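Local coordinates for WbbM protein (Klebsiella pneumoniae, PDB 6U4B) that is a bifunctional O-antigen polymerase that binds magnesium and probably acts as a glycosyltransferase, at residues V421-V435 with F514-Y528. Sequence-based numbering, arbitrary orientation.
Sequences VPLGNNLVAAVKDIV and FYSRVTFLPLEWNVY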
ATOM      1  N   VAL A 421       5.864   8.069  32.315  1.00 51.41           N
ATOM      2  CA  VAL A 421       6.289   7.259  33.461  1.00 53.45           C
ATOM      3  C   VAL A 421       6.962   8.161  34.491  1.00 59.38           C
ATOM      4  O   VAL A 421       7.888   8.915  34.137  1.00 55.64           O
ATOM      5  CB  VAL A 421       7.231   6.144  33.006  1.00 48.27           C
ATOM      6  CG1 VAL A 421       7.790   5.398  34.209  1.00 46.26           C
ATOM      7  CG2 VAL A 421       6.509   5.186  32.072  1.00 48.91           C
ATOM      8  N   PRO A 422       6.540   8.133  35.755  1.00 64.11           N
ATOM      9  CA  PRO A 422       7.191   8.970  36.773  1.00 65.53           C
ATOM     10  C   PRO A 422       8.636   8.539  36.990  1.00 61.63           C
ATOM     11  O   PRO A 422       8.913   7.373  37.282  1.00 62.44           O
ATOM     12  CB  PRO A 422       6.339   8.739  38.028  1.00 69.50           C
ATOM     13  CG  PRO A 422       5.037   8.175  37.522  1.00 70.45           C
ATOM     14  CD  PRO A 422       5.397   7.383  36.303  1.00 66.10           C
ATOM     15  N   LEU A 423       9.559   9.495  36.846  1.00 58.55           N
ATOM     16  CA  LEU A 423      10.982   9.219  36.978  1.00 56.10           C
ATOM     17  C   LEU A 423      11.596   9.709  38.280  1.00 58.17           C
ATOM     18  O   LEU A 423      12.646   9.194  38.673  1.00 55.10           O
ATOM     19  CB  LEU A 423      11.760   9.845  35.809  1.00 53.53           C
ATOM     20  CG  LEU A 423      12.283   8.896  34.724  1.00 49.26           C
ATOM     21  CD1 LEU A 423      11.168   8.011  34.207  1.00 46.80           C
ATOM     22  CD2 LEU A 423      12.915   9.691  33.590  1.00 47.17           C
ATOM     23  N   GLY A 424      10.980  10.675  38.957  1.00 59.85           N
ATOM     24  CA  GLY A 424      11.619  11.247  40.132  1.00 60.01           C
ATOM     25  C   GLY A 424      12.927  11.907  39.753  1.00 61.95           C
ATOM     26  O   GLY A 424      13.034  12.585  38.725  1.00 63.66           O
ATOM     27  N   ASN A 425      13.947  11.706  40.586  1.00 61.75           N
ATOM     28  CA  ASN A 425      15.299  12.135  40.255  1.00 59.15           C
ATOM     29  C   ASN A 425      16.164  10.984  39.754  1.00 54.68           C
ATOM     30  O   ASN A 425      17.394  11.100  39.747  1.00 53.88           O
ATOM     31  CB  ASN A 425      15.962  12.827  41.449  1.00 63.18           C
ATOM     32  CG  ASN A 425      15.968  11.972  42.701  1.00 66.39           C
ATOM     33  OD1 ASN A 425      15.762  10.760  42.648  1.00 66.64           O
ATOM     34  ND2 ASN A 425      16.210  12.607  43.842  1.00 68.64           N
ATOM     35  N   ASN A 426      15.549   9.877  39.343  1.00 51.58           N
ATOM     36  CA  ASN A 426      16.300   8.830  38.668  1.00 49.58           C
ATOM     37  C   ASN A 426      16.864   9.364  37.359  1.00 48.69           C
ATOM     38  O   ASN A 426      16.298  10.263  36.731  1.00 43.93           O
ATOM     39  CB  ASN A 426      15.419   7.608  38.401  1.00 48.97           C
ATOM     40  CG  ASN A 426      15.246   6.737  39.629  1.00 50.70           C
ATOM     41  OD1 ASN A 426      16.006   6.847  40.590  1.00 52.34           O
ATOM     42  ND2 ASN A 426      14.252   5.856  39.599  1.00 45.72           N
ATOM     43  N   LEU A 427      18.003   8.809  36.952  1.00 50.36           N
ATOM     44  CA  LEU A 427      18.682   9.330  35.775  1.00 49.12           C
ATOM     45  C   LEU A 427      18.102   8.770  34.485  1.00 43.36           C
ATOM     46  O   LEU A 427      18.085   9.472  33.468  1.00 40.84           O
ATOM     47  CB  LEU A 427      20.178   9.037  35.863  1.00 38.47           C
ATOM     48  CG  LEU A 427      20.865   9.682  37.067  1.00 47.84           C
ATOM     49  CD1 LEU A 427      22.357   9.383  37.062  1.00 45.26           C
ATOM     50  CD2 LEU A 427      20.610  11.183  37.089  1.00 51.15           C
ATOM     51  N   VAL A 428      17.621   7.524  34.502  1.00 41.63           N
ATOM     52  CA  VAL A 428      17.074   6.885  33.312  1.00 40.58           C
ATOM     53  C   VAL A 428      15.914   5.977  33.692  1.00 46.76           C
ATOM     54  O   VAL A 428      15.728   5.606  34.854  1.00 49.62           O
ATOM     55  CB  VAL A 428      18.129   6.055  32.540  1.00 40.64           C
ATOM     56  CG1 VAL A 428      19.180   6.950  31.906  1.00 39.96           C
ATOM     57  CG2 VAL A 428      18.770   5.023  33.464  1.00 38.76           C
ATOM     58  N   ALA A 429      15.129   5.626  32.675  1.00 46.66           N
ATOM     59  CA  ALA A 429      14.172   4.533  32.740  1.00 49.27           C
ATOM     60  C   ALA A 429      14.526   3.547  31.639  1.00 49.05           C
ATOM     61  O   ALA A 429      14.793   3.956  30.504  1.00 49.30           O
ATOM     62  CB  ALA A 429      12.734   5.030  32.584  1.00 45.03           C
ATOM     63  N   ALA A 430      14.547   2.259  31.975  1.00 42.09           N
ATOM     64  CA  ALA A 430      14.992   1.243  31.031  1.00 41.96           C
ATOM     65  C   ALA A 430      14.413  -0.102  31.440  1.00 46.15           C
ATOM     66  O   ALA A 430      13.840  -0.254  32.521  1.00 51.22           O
ATOM     67  CB  ALA A 430      16.523   1.184  30.954  1.00 35.01           C
ATOM     68  N   VAL A 431      14.582  -1.085  30.559  1.00 42.35           N
ATOM     69  CA  VAL A 431      14.070  -2.432  30.771  1.00 41.25           C
ATOM     70  C   VAL A 431      15.187  -3.301  31.327  1.00 43.45           C
ATOM     71  O   VAL A 431      16.318  -3.270  30.824  1.00 45.20           O
ATOM     72  CB  VAL A 431      13.506  -3.026  29.469  1.00 41.65           C
ATOM     73  CG1 VAL A 431      12.943  -4.416  29.725  1.00 41.22           C
ATOM     74  CG2 VAL A 431      12.440  -2.106  28.892  1.00 40.15           C
ATOM     75  N   LYS A 432      14.870  -4.070  32.368  1.00 42.12           N
ATOM     76  CA  LYS A 432      15.823  -5.011  32.938  1.00 41.77           C
ATOM     77  C   LYS A 432      16.293  -6.002  31.881  1.00 43.15           C
ATOM     78  O   LYS A 432      15.492  -6.553  31.122  1.00 46.42           O
ATOM     79  CB  LYS A 432      15.181  -5.745  34.115  1.00 43.75           C
ATOM     80  CG  LYS A 432      16.106  -6.672  34.882  1.00 52.33           C
ATOM     81  CD  LYS A 432      15.288  -7.646  35.720  1.00 57.70           C
ATOM     82  CE  LYS A 432      16.165  -8.511  36.604  1.00 57.59           C
ATOM     83  NZ  LYS A 432      17.315  -9.095  35.860  1.00 59.70           N
ATOM     84  N   ASP A 433      17.603  -6.221  31.830  1.00 43.43           N
ATOM     85  CA  ASP A 433      18.226  -7.060  30.805  1.00 43.20           C
ATOM     86  C   ASP A 433      18.143  -8.516  31.256  1.00 42.92           C
ATOM     87  O   ASP A 433      18.914  -8.959  32.112  1.00 42.63           O
ATOM     88  CB  ASP A 433      19.670  -6.623  30.576  1.00 45.00           C
ATOM     89  CG  ASP A 433      20.295  -7.257  29.342  1.00 50.50           C
ATOM     90  OD1 ASP A 433      19.806  -8.310  28.878  1.00 54.68           O
ATOM     91  OD2 ASP A 433      21.292  -6.695  28.838  1.00 53.40           O
ATOM     92  N   ILE A 434      17.219  -9.278  30.664  1.00 41.33           N
ATOM     93  CA  ILE A 434      17.102 -10.685  31.036  1.00 46.94           C
ATOM     94  C   ILE A 434      18.185 -11.539  30.389  1.00 43.88           C
ATOM     95  O   ILE A 434      18.470 -12.638  30.882  1.00 43.87           O
ATOM     96  CB  ILE A 434      15.711 -11.248  30.695  1.00 47.84           C
ATOM     97  CG1 ILE A 434      15.516 -11.353  29.183  1.00 53.23           C
ATOM     98  CG2 ILE A 434      14.620 -10.388  31.320  1.00 40.66           C
ATOM     99  CD1 ILE A 434      14.179 -11.944  28.792  1.00 57.77           C
ATOM    100  N   VAL A 435      18.806 -11.069  29.305  1.00 42.95           N
ATOM    101  CA  VAL A 435      19.938 -11.798  28.740  1.00 43.07           C
ATOM    102  C   VAL A 435      21.129 -11.734  29.685  1.00 47.18           C
ATOM    103  O   VAL A 435      21.792 -12.748  29.941  1.00 50.10           O
ATOM    104  CB  VAL A 435      20.293 -11.260  27.343  1.00 43.15           C
ATOM    105  CG1 VAL A 435      21.558 -11.930  26.830  1.00 46.24           C
ATOM    106  CG2 VAL A 435      19.146 -11.492  26.377  1.00 42.84           C
ATOM    107  N   PHE A 514      24.690   4.882  36.099  1.00 42.54           N
ATOM    108  CA  PHE A 514      23.290   5.065  36.464  1.00 40.93           C
ATOM    109  C   PHE A 514      22.823   4.101  37.551  1.00 47.60           C
ATOM    110  O   PHE A 514      21.626   4.070  37.852  1.00 53.18           O
ATOM    111  CB  PHE A 514      22.385   4.915  35.232  1.00 39.81           C
ATOM    112  CG  PHE A 514      22.758   5.812  34.075  1.00 44.95           C
ATOM    113  CD1 PHE A 514      23.473   6.983  34.280  1.00 45.95           C
ATOM    114  CD2 PHE A 514      22.386   5.482  32.779  1.00 40.12           C
ATOM    115  CE1 PHE A 514      23.815   7.802  33.218  1.00 46.40           C
ATOM    116  CE2 PHE A 514      22.722   6.299  31.714  1.00 45.69           C
ATOM    117  CZ  PHE A 514      23.439   7.460  31.934  1.00 48.24           C
ATOM    118  N   TYR A 515      23.731   3.329  38.150  1.00 49.27           N
ATOM    119  CA  TYR A 515      23.327   2.313  39.117  1.00 48.30           C
ATOM    120  C   TYR A 515      22.555   2.933  40.277  1.00 51.71           C
ATOM    121  O   TYR A 515      22.946   3.973  40.815  1.00 52.50           O
ATOM    122  CB  TYR A 515      24.544   1.557  39.653  1.00 50.66           C
ATOM    123  CG  TYR A 515      24.156   0.445  40.603  1.00 50.82           C
ATOM    124  CD1 TYR A 515      23.439  -0.656  40.148  1.00 51.61           C
ATOM    125  CD2 TYR A 515      24.486   0.501  41.951  1.00 48.36           C
ATOM    126  CE1 TYR A 515      23.069  -1.673  41.005  1.00 54.10           C
ATOM    127  CE2 TYR A 515      24.120  -0.517  42.819  1.00 55.06           C
ATOM    128  CZ  TYR A 515      23.412  -1.599  42.336  1.00 54.71           C
ATOM    129  OH  TYR A 515      23.040  -2.618  43.176  1.00 57.67           O
ATOM    130  N   SER A 516      21.459   2.278  40.659  1.00 50.68           N
ATOM    131  CA  SER A 516      20.522   2.711  41.694  1.00 50.34           C
ATOM    132  C   SER A 516      19.815   4.015  41.342  1.00 47.09           C
ATOM    133  O   SER A 516      19.175   4.621  42.210  1.00 51.99           O
ATOM    134  CB  SER A 516      21.202   2.836  43.067  1.00 56.21           C
ATOM    135  OG  SER A 516      22.081   3.944  43.105  1.00 61.39           O
ATOM    136  N   ARG A 517      19.908   4.462  40.093  1.00 48.24           N
ATOM    137  CA  ARG A 517      19.199   5.637  39.601  1.00 50.31           C
ATOM    138  C   ARG A 517      18.378   5.277  38.370  1.00 49.85           C
ATOM    139  O   ARG A 517      18.272   6.055  37.419  1.00 44.95           O
ATOM    140  CB  ARG A 517      20.168   6.774  39.281  1.00 47.11           C
ATOM    141  CG  ARG A 517      21.212   7.059  40.361  1.00 50.43           C
ATOM    142  CD  ARG A 517      20.614   7.747  41.585  1.00 51.85           C
ATOM    143  NE  ARG A 517      19.930   8.994  41.246  1.00 54.55           N
ATOM    144  CZ  ARG A 517      20.545  10.145  40.990  1.00 57.23           C
ATOM    145  NH1 ARG A 517      21.870  10.220  41.022  1.00 55.76           N
ATOM    146  NH2 ARG A 517      19.834  11.225  40.695  1.00 55.69           N
ATOM    147  N   VAL A 518      17.797   4.079  38.366  1.00 47.55           N
ATOM    148  CA  VAL A 518      17.118   3.537  37.193  1.00 47.88           C
ATOM    149  C   VAL A 518      15.683   3.194  37.568  1.00 48.30           C
ATOM    150  O   VAL A 518      15.446   2.436  38.517  1.00 48.17           O
ATOM    151  CB  VAL A 518      17.843   2.301  36.637  1.00 45.63           C
ATOM    152  CG1 VAL A 518      17.049   1.682  35.501  1.00 43.73           C
ATOM    153  CG2 VAL A 518      19.241   2.669  36.171  1.00 43.80           C
ATOM    154  N   THR A 519      14.732   3.754  36.826  1.00 49.52           N
ATOM    155  CA  THR A 519      13.350   3.291  36.843  1.00 50.51           C
ATOM    156  C   THR A 519      13.225   2.128  35.867  1.00 46.16           C
ATOM    157  O   THR A 519      13.690   2.219  34.728  1.00 44.39           O
ATOM    158  CB  THR A 519      12.387   4.413  36.457  1.00 46.73           C
ATOM    159  OG1 THR A 519      12.359   5.400  37.496  1.00 53.16           O
ATOM    160  CG2 THR A 519      10.982   3.867  36.244  1.00 43.27           C
ATOM    161  N   PHE A 520      12.621   1.033  36.313  1.00 48.56           N
ATOM    162  CA  PHE A 520      12.560  -0.180  35.507  1.00 44.78           C
ATOM    163  C   PHE A 520      11.252  -0.218  34.726  1.00 38.74           C
ATOM    164  O   PHE A 520      10.167  -0.187  35.315  1.00 40.93           O
ATOM    165  CB  PHE A 520      12.733  -1.418  36.382  1.00 44.86           C
ATOM    166  CG  PHE A 520      14.103  -1.525  36.984  1.00 48.17           C
ATOM    167  CD1 PHE A 520      15.193  -1.857  36.195  1.00 44.40           C
ATOM    168  CD2 PHE A 520      14.309  -1.267  38.330  1.00 54.53           C
ATOM    169  CE1 PHE A 520      16.460  -1.946  36.738  1.00 45.68           C
ATOM    170  CE2 PHE A 520      15.576  -1.356  38.882  1.00 55.10           C
ATOM    171  CZ  PHE A 520      16.654  -1.696  38.083  1.00 51.15           C
ATOM    172  N   LEU A 521      11.366  -0.262  33.401  1.00 40.72           N
ATOM    173  CA  LEU A 521      10.223  -0.346  32.510  1.00 40.15           C
ATOM    174  C   LEU A 521       9.794  -1.801  32.334  1.00 40.13           C
ATOM    175  O   LEU A 521      10.624  -2.713  32.389  1.00 43.19           O
ATOM    176  CB  LEU A 521      10.565   0.257  31.151  1.00 38.09           C
ATOM    177  CG  LEU A 521      10.902   1.747  31.156  1.00 38.33           C
ATOM    178  CD1 LEU A 521      11.319   2.219  29.767  1.00 35.63           C
ATOM    179  CD2 LEU A 521       9.716   2.551  31.669  1.00 40.02           C
ATOM    180  N   PRO A 522       8.500  -2.045  32.135  1.00 43.80           N
ATOM    181  CA  PRO A 522       8.039  -3.423  31.940  1.00 45.97           C
ATOM    182  C   PRO A 522       8.647  -4.044  30.690  1.00 44.96           C
ATOM    183  O   PRO A 522       9.005  -3.353  29.732  1.00 41.98           O
ATOM    184  CB  PRO A 522       6.516  -3.281  31.819  1.00 44.95           C
ATOM    185  CG  PRO A 522       6.278  -1.842  31.493  1.00 48.62           C
ATOM    186  CD  PRO A 522       7.389  -1.080  32.150  1.00 48.75           C
ATOM    187  N   LEU A 523       8.763  -5.373  30.716  1.00 43.02           N
ATOM    188  CA  LEU A 523       9.461  -6.099  29.661  1.00 44.76           C
ATOM    189  C   LEU A 523       8.786  -5.948  28.302  1.00 49.60           C
ATOM    190  O   LEU A 523       9.427  -6.200  27.275  1.00 48.18           O
ATOM    191  CB  LEU A 523       9.567  -7.577  30.048  1.00 42.38           C
ATOM    192  CG  LEU A 523      10.412  -8.521  29.194  1.00 45.44           C
ATOM    193  CD1 LEU A 523      11.806  -7.961  28.958  1.00 50.86           C
ATOM    194  CD2 LEU A 523      10.489  -9.873  29.878  1.00 48.67           C
ATOM    195  N   GLU A 524       7.514  -5.536  28.270  1.00 46.46           N
ATOM    196  CA  GLU A 524       6.818  -5.343  27.002  1.00 47.29           C
ATOM    197  C   GLU A 524       7.470  -4.272  26.136  1.00 45.18           C
ATOM    198  O   GLU A 524       7.218  -4.231  24.927  1.00 49.59           O
ATOM    199  CB  GLU A 524       5.351  -4.973  27.249  1.00 38.49           C
ATOM    200  CG  GLU A 524       4.485  -6.093  27.815  1.00 75.23           C
ATOM    201  CD  GLU A 524       4.768  -6.387  29.278  1.00 71.42           C
ATOM    202  OE1 GLU A 524       4.770  -7.579  29.656  1.00 70.73           O
ATOM    203  OE2 GLU A 524       4.987  -5.428  30.047  1.00 67.00           O
ATOM    204  N   TRP A 525       8.299  -3.411  26.720  1.00 41.87           N
ATOM    205  CA  TRP A 525       8.922  -2.314  25.993  1.00 41.56           C
ATOM    206  C   TRP A 525      10.271  -2.679  25.387  1.00 39.28           C
ATOM    207  O   TRP A 525      10.901  -1.823  24.757  1.00 35.45           O
ATOM    208  CB  TRP A 525       9.076  -1.095  26.909  1.00 41.20           C
ATOM    209  CG  TRP A 525       7.873  -0.209  26.888  1.00 44.89           C
ATOM    210  CD1 TRP A 525       6.983  -0.002  27.903  1.00 45.10           C
ATOM    211  CD2 TRP A 525       7.411   0.576  25.783  1.00 44.56           C
ATOM    212  NE1 TRP A 525       5.999   0.870  27.498  1.00 48.36           N
ATOM    213  CE2 TRP A 525       6.240   1.239  26.200  1.00 47.99           C
ATOM    214  CE3 TRP A 525       7.876   0.783  24.481  1.00 46.50           C
ATOM    215  CZ2 TRP A 525       5.531   2.098  25.363  1.00 52.33           C
ATOM    216  CZ3 TRP A 525       7.170   1.635  23.650  1.00 50.70           C
ATOM    217  CH2 TRP A 525       6.010   2.282  24.094  1.00 51.77           C
ATOM    218  N   ASN A 526      10.727  -3.921  25.552  1.00 42.60           N
ATOM    219  CA  ASN A 526      11.987  -4.353  24.959  1.00 46.11           C
ATOM    220  C   ASN A 526      11.978  -5.865  24.763  1.00 43.13           C
ATOM    221  O   ASN A 526      12.717  -6.590  25.436  1.00 40.03           O
ATOM    222  CB  ASN A 526      13.169  -3.929  25.835  1.00 42.74           C
ATOM    223  CG  ASN A 526      14.489  -3.945  25.085  1.00 40.02           C
ATOM    224  OD1 ASN A 526      14.651  -4.662  24.098  1.00 37.51           O
ATOM    225  ND2 ASN A 526      15.441  -3.148  25.555  1.00 44.36           N
ATOM    226  N   VAL A 527      11.157  -6.347  23.836  1.00 42.23           N
ATOM    227  CA  VAL A 527      10.952  -7.777  23.644  1.00 41.92           C
ATOM    228  C   VAL A 527      11.928  -8.267  22.580  1.00 44.19           C
ATOM    229  O   VAL A 527      11.841  -7.876  21.414  1.00 43.65           O
ATOM    230  CB  VAL A 527       9.501  -8.084  23.252  1.00 43.05           C
ATOM    231  CG1 VAL A 527       9.305  -9.582  23.043  1.00 39.05           C
ATOM    232  CG2 VAL A 527       8.547  -7.565  24.320  1.00 43.04           C
ATOM    233  N   TYR A 528      12.865  -9.124  22.984  1.00 44.06           N
ATOM    234  CA  TYR A 528      13.729  -9.783  22.017  1.00 51.87           C
ATOM    235  C   TYR A 528      12.897 -10.644  21.076  1.00 60.44           C
ATOM    236  O   TYR A 528      11.985 -11.358  21.505  1.00 55.97           O
ATOM    237  CB  TYR A 528      14.766 -10.658  22.722  1.00 58.84           C
ATOM    238  CG  TYR A 528      15.775  -9.915  23.565  1.00 73.15           C
ATOM    239  CD1 TYR A 528      15.623  -9.823  24.942  1.00 79.18           C
ATOM    240  CD2 TYR A 528      16.894  -9.325  22.989  1.00 75.03           C
ATOM    241  CE1 TYR A 528      16.545  -9.156  25.720  1.00 79.80           C
ATOM    242  CE2 TYR A 528      17.825  -8.655  23.759  1.00 77.75           C
ATOM    243  CZ  TYR A 528      17.644  -8.574  25.124  1.00 81.47           C
ATOM    244  OH  TYR A 528      18.568  -7.910  25.899  1.00 84.59           O
TER
HETATM  245  O   HOH W   1      17.510   8.710  42.026  1.00 46.45           O
HETATM  246  O   HOH W   2      15.698  -1.018  27.880  1.00 37.18           O
HETATM  247  O   HOH W   3      12.290  -4.208  33.673  1.00 43.27           O
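Val-428, Ala-429 and Ala-430 pair in parallel with Val-518, Thr-519 and Phe-520; backbone bonds set the register, and side chains from both segments pack and hydrogen-bond around it. Thr-519 N donates to Val-428 O, Ala-430 N to Thr-519 O (2.9 Å), and Leu-521 N to Ala-430 O. Where the pairing begins, Asn-426 ND2 reaches Thr-519 OG1 at 2.9 Å, an almost straight bond (168°) with the hydroxyl in the amide plane. Bends at chi2 (-73°) and chi3 (-57°) fold Arg-517 back over Leu-427, whose CG lies over the centre of one guanidinium face, while NH2 donates to Asn-425 O (2.6 Å). A water accepts from Arg-517 NE and donates to both Asn-425 OD1 and Asn-426 OD1; Glu-487 supplies a salt bridge to NH2.

Val-428 CG1 meets the Phe-514 ring at CE2 (3.6 Å). Beyond the pairing, Val-431 CG2 packs on Asn-526 CB (3.6 Å) and CG1 on Leu-523 CD1. A second water bridges Val-431 N and Asn-526 ND2. Farther on, Val-435 CG2 sits over the face of the Tyr-528 ring, 3.9 Å from its centroid, a CH-pi contact. Asp-433 N-caps the following helix, its OD1 accepting from Met-436 N.

Strand 428-432 also pairs with strands 472-473 and 477-479 in the glycosyltransferase family 8 region. Asn-526 ND2 hydrogen-bonds Gln-473 OE1, while its OD1 accepts from ND1 of the magnesium ligand His-560; Asn-526, itself packed against Val-431, is thus a second-shell residue that probably helps orient the imidazole.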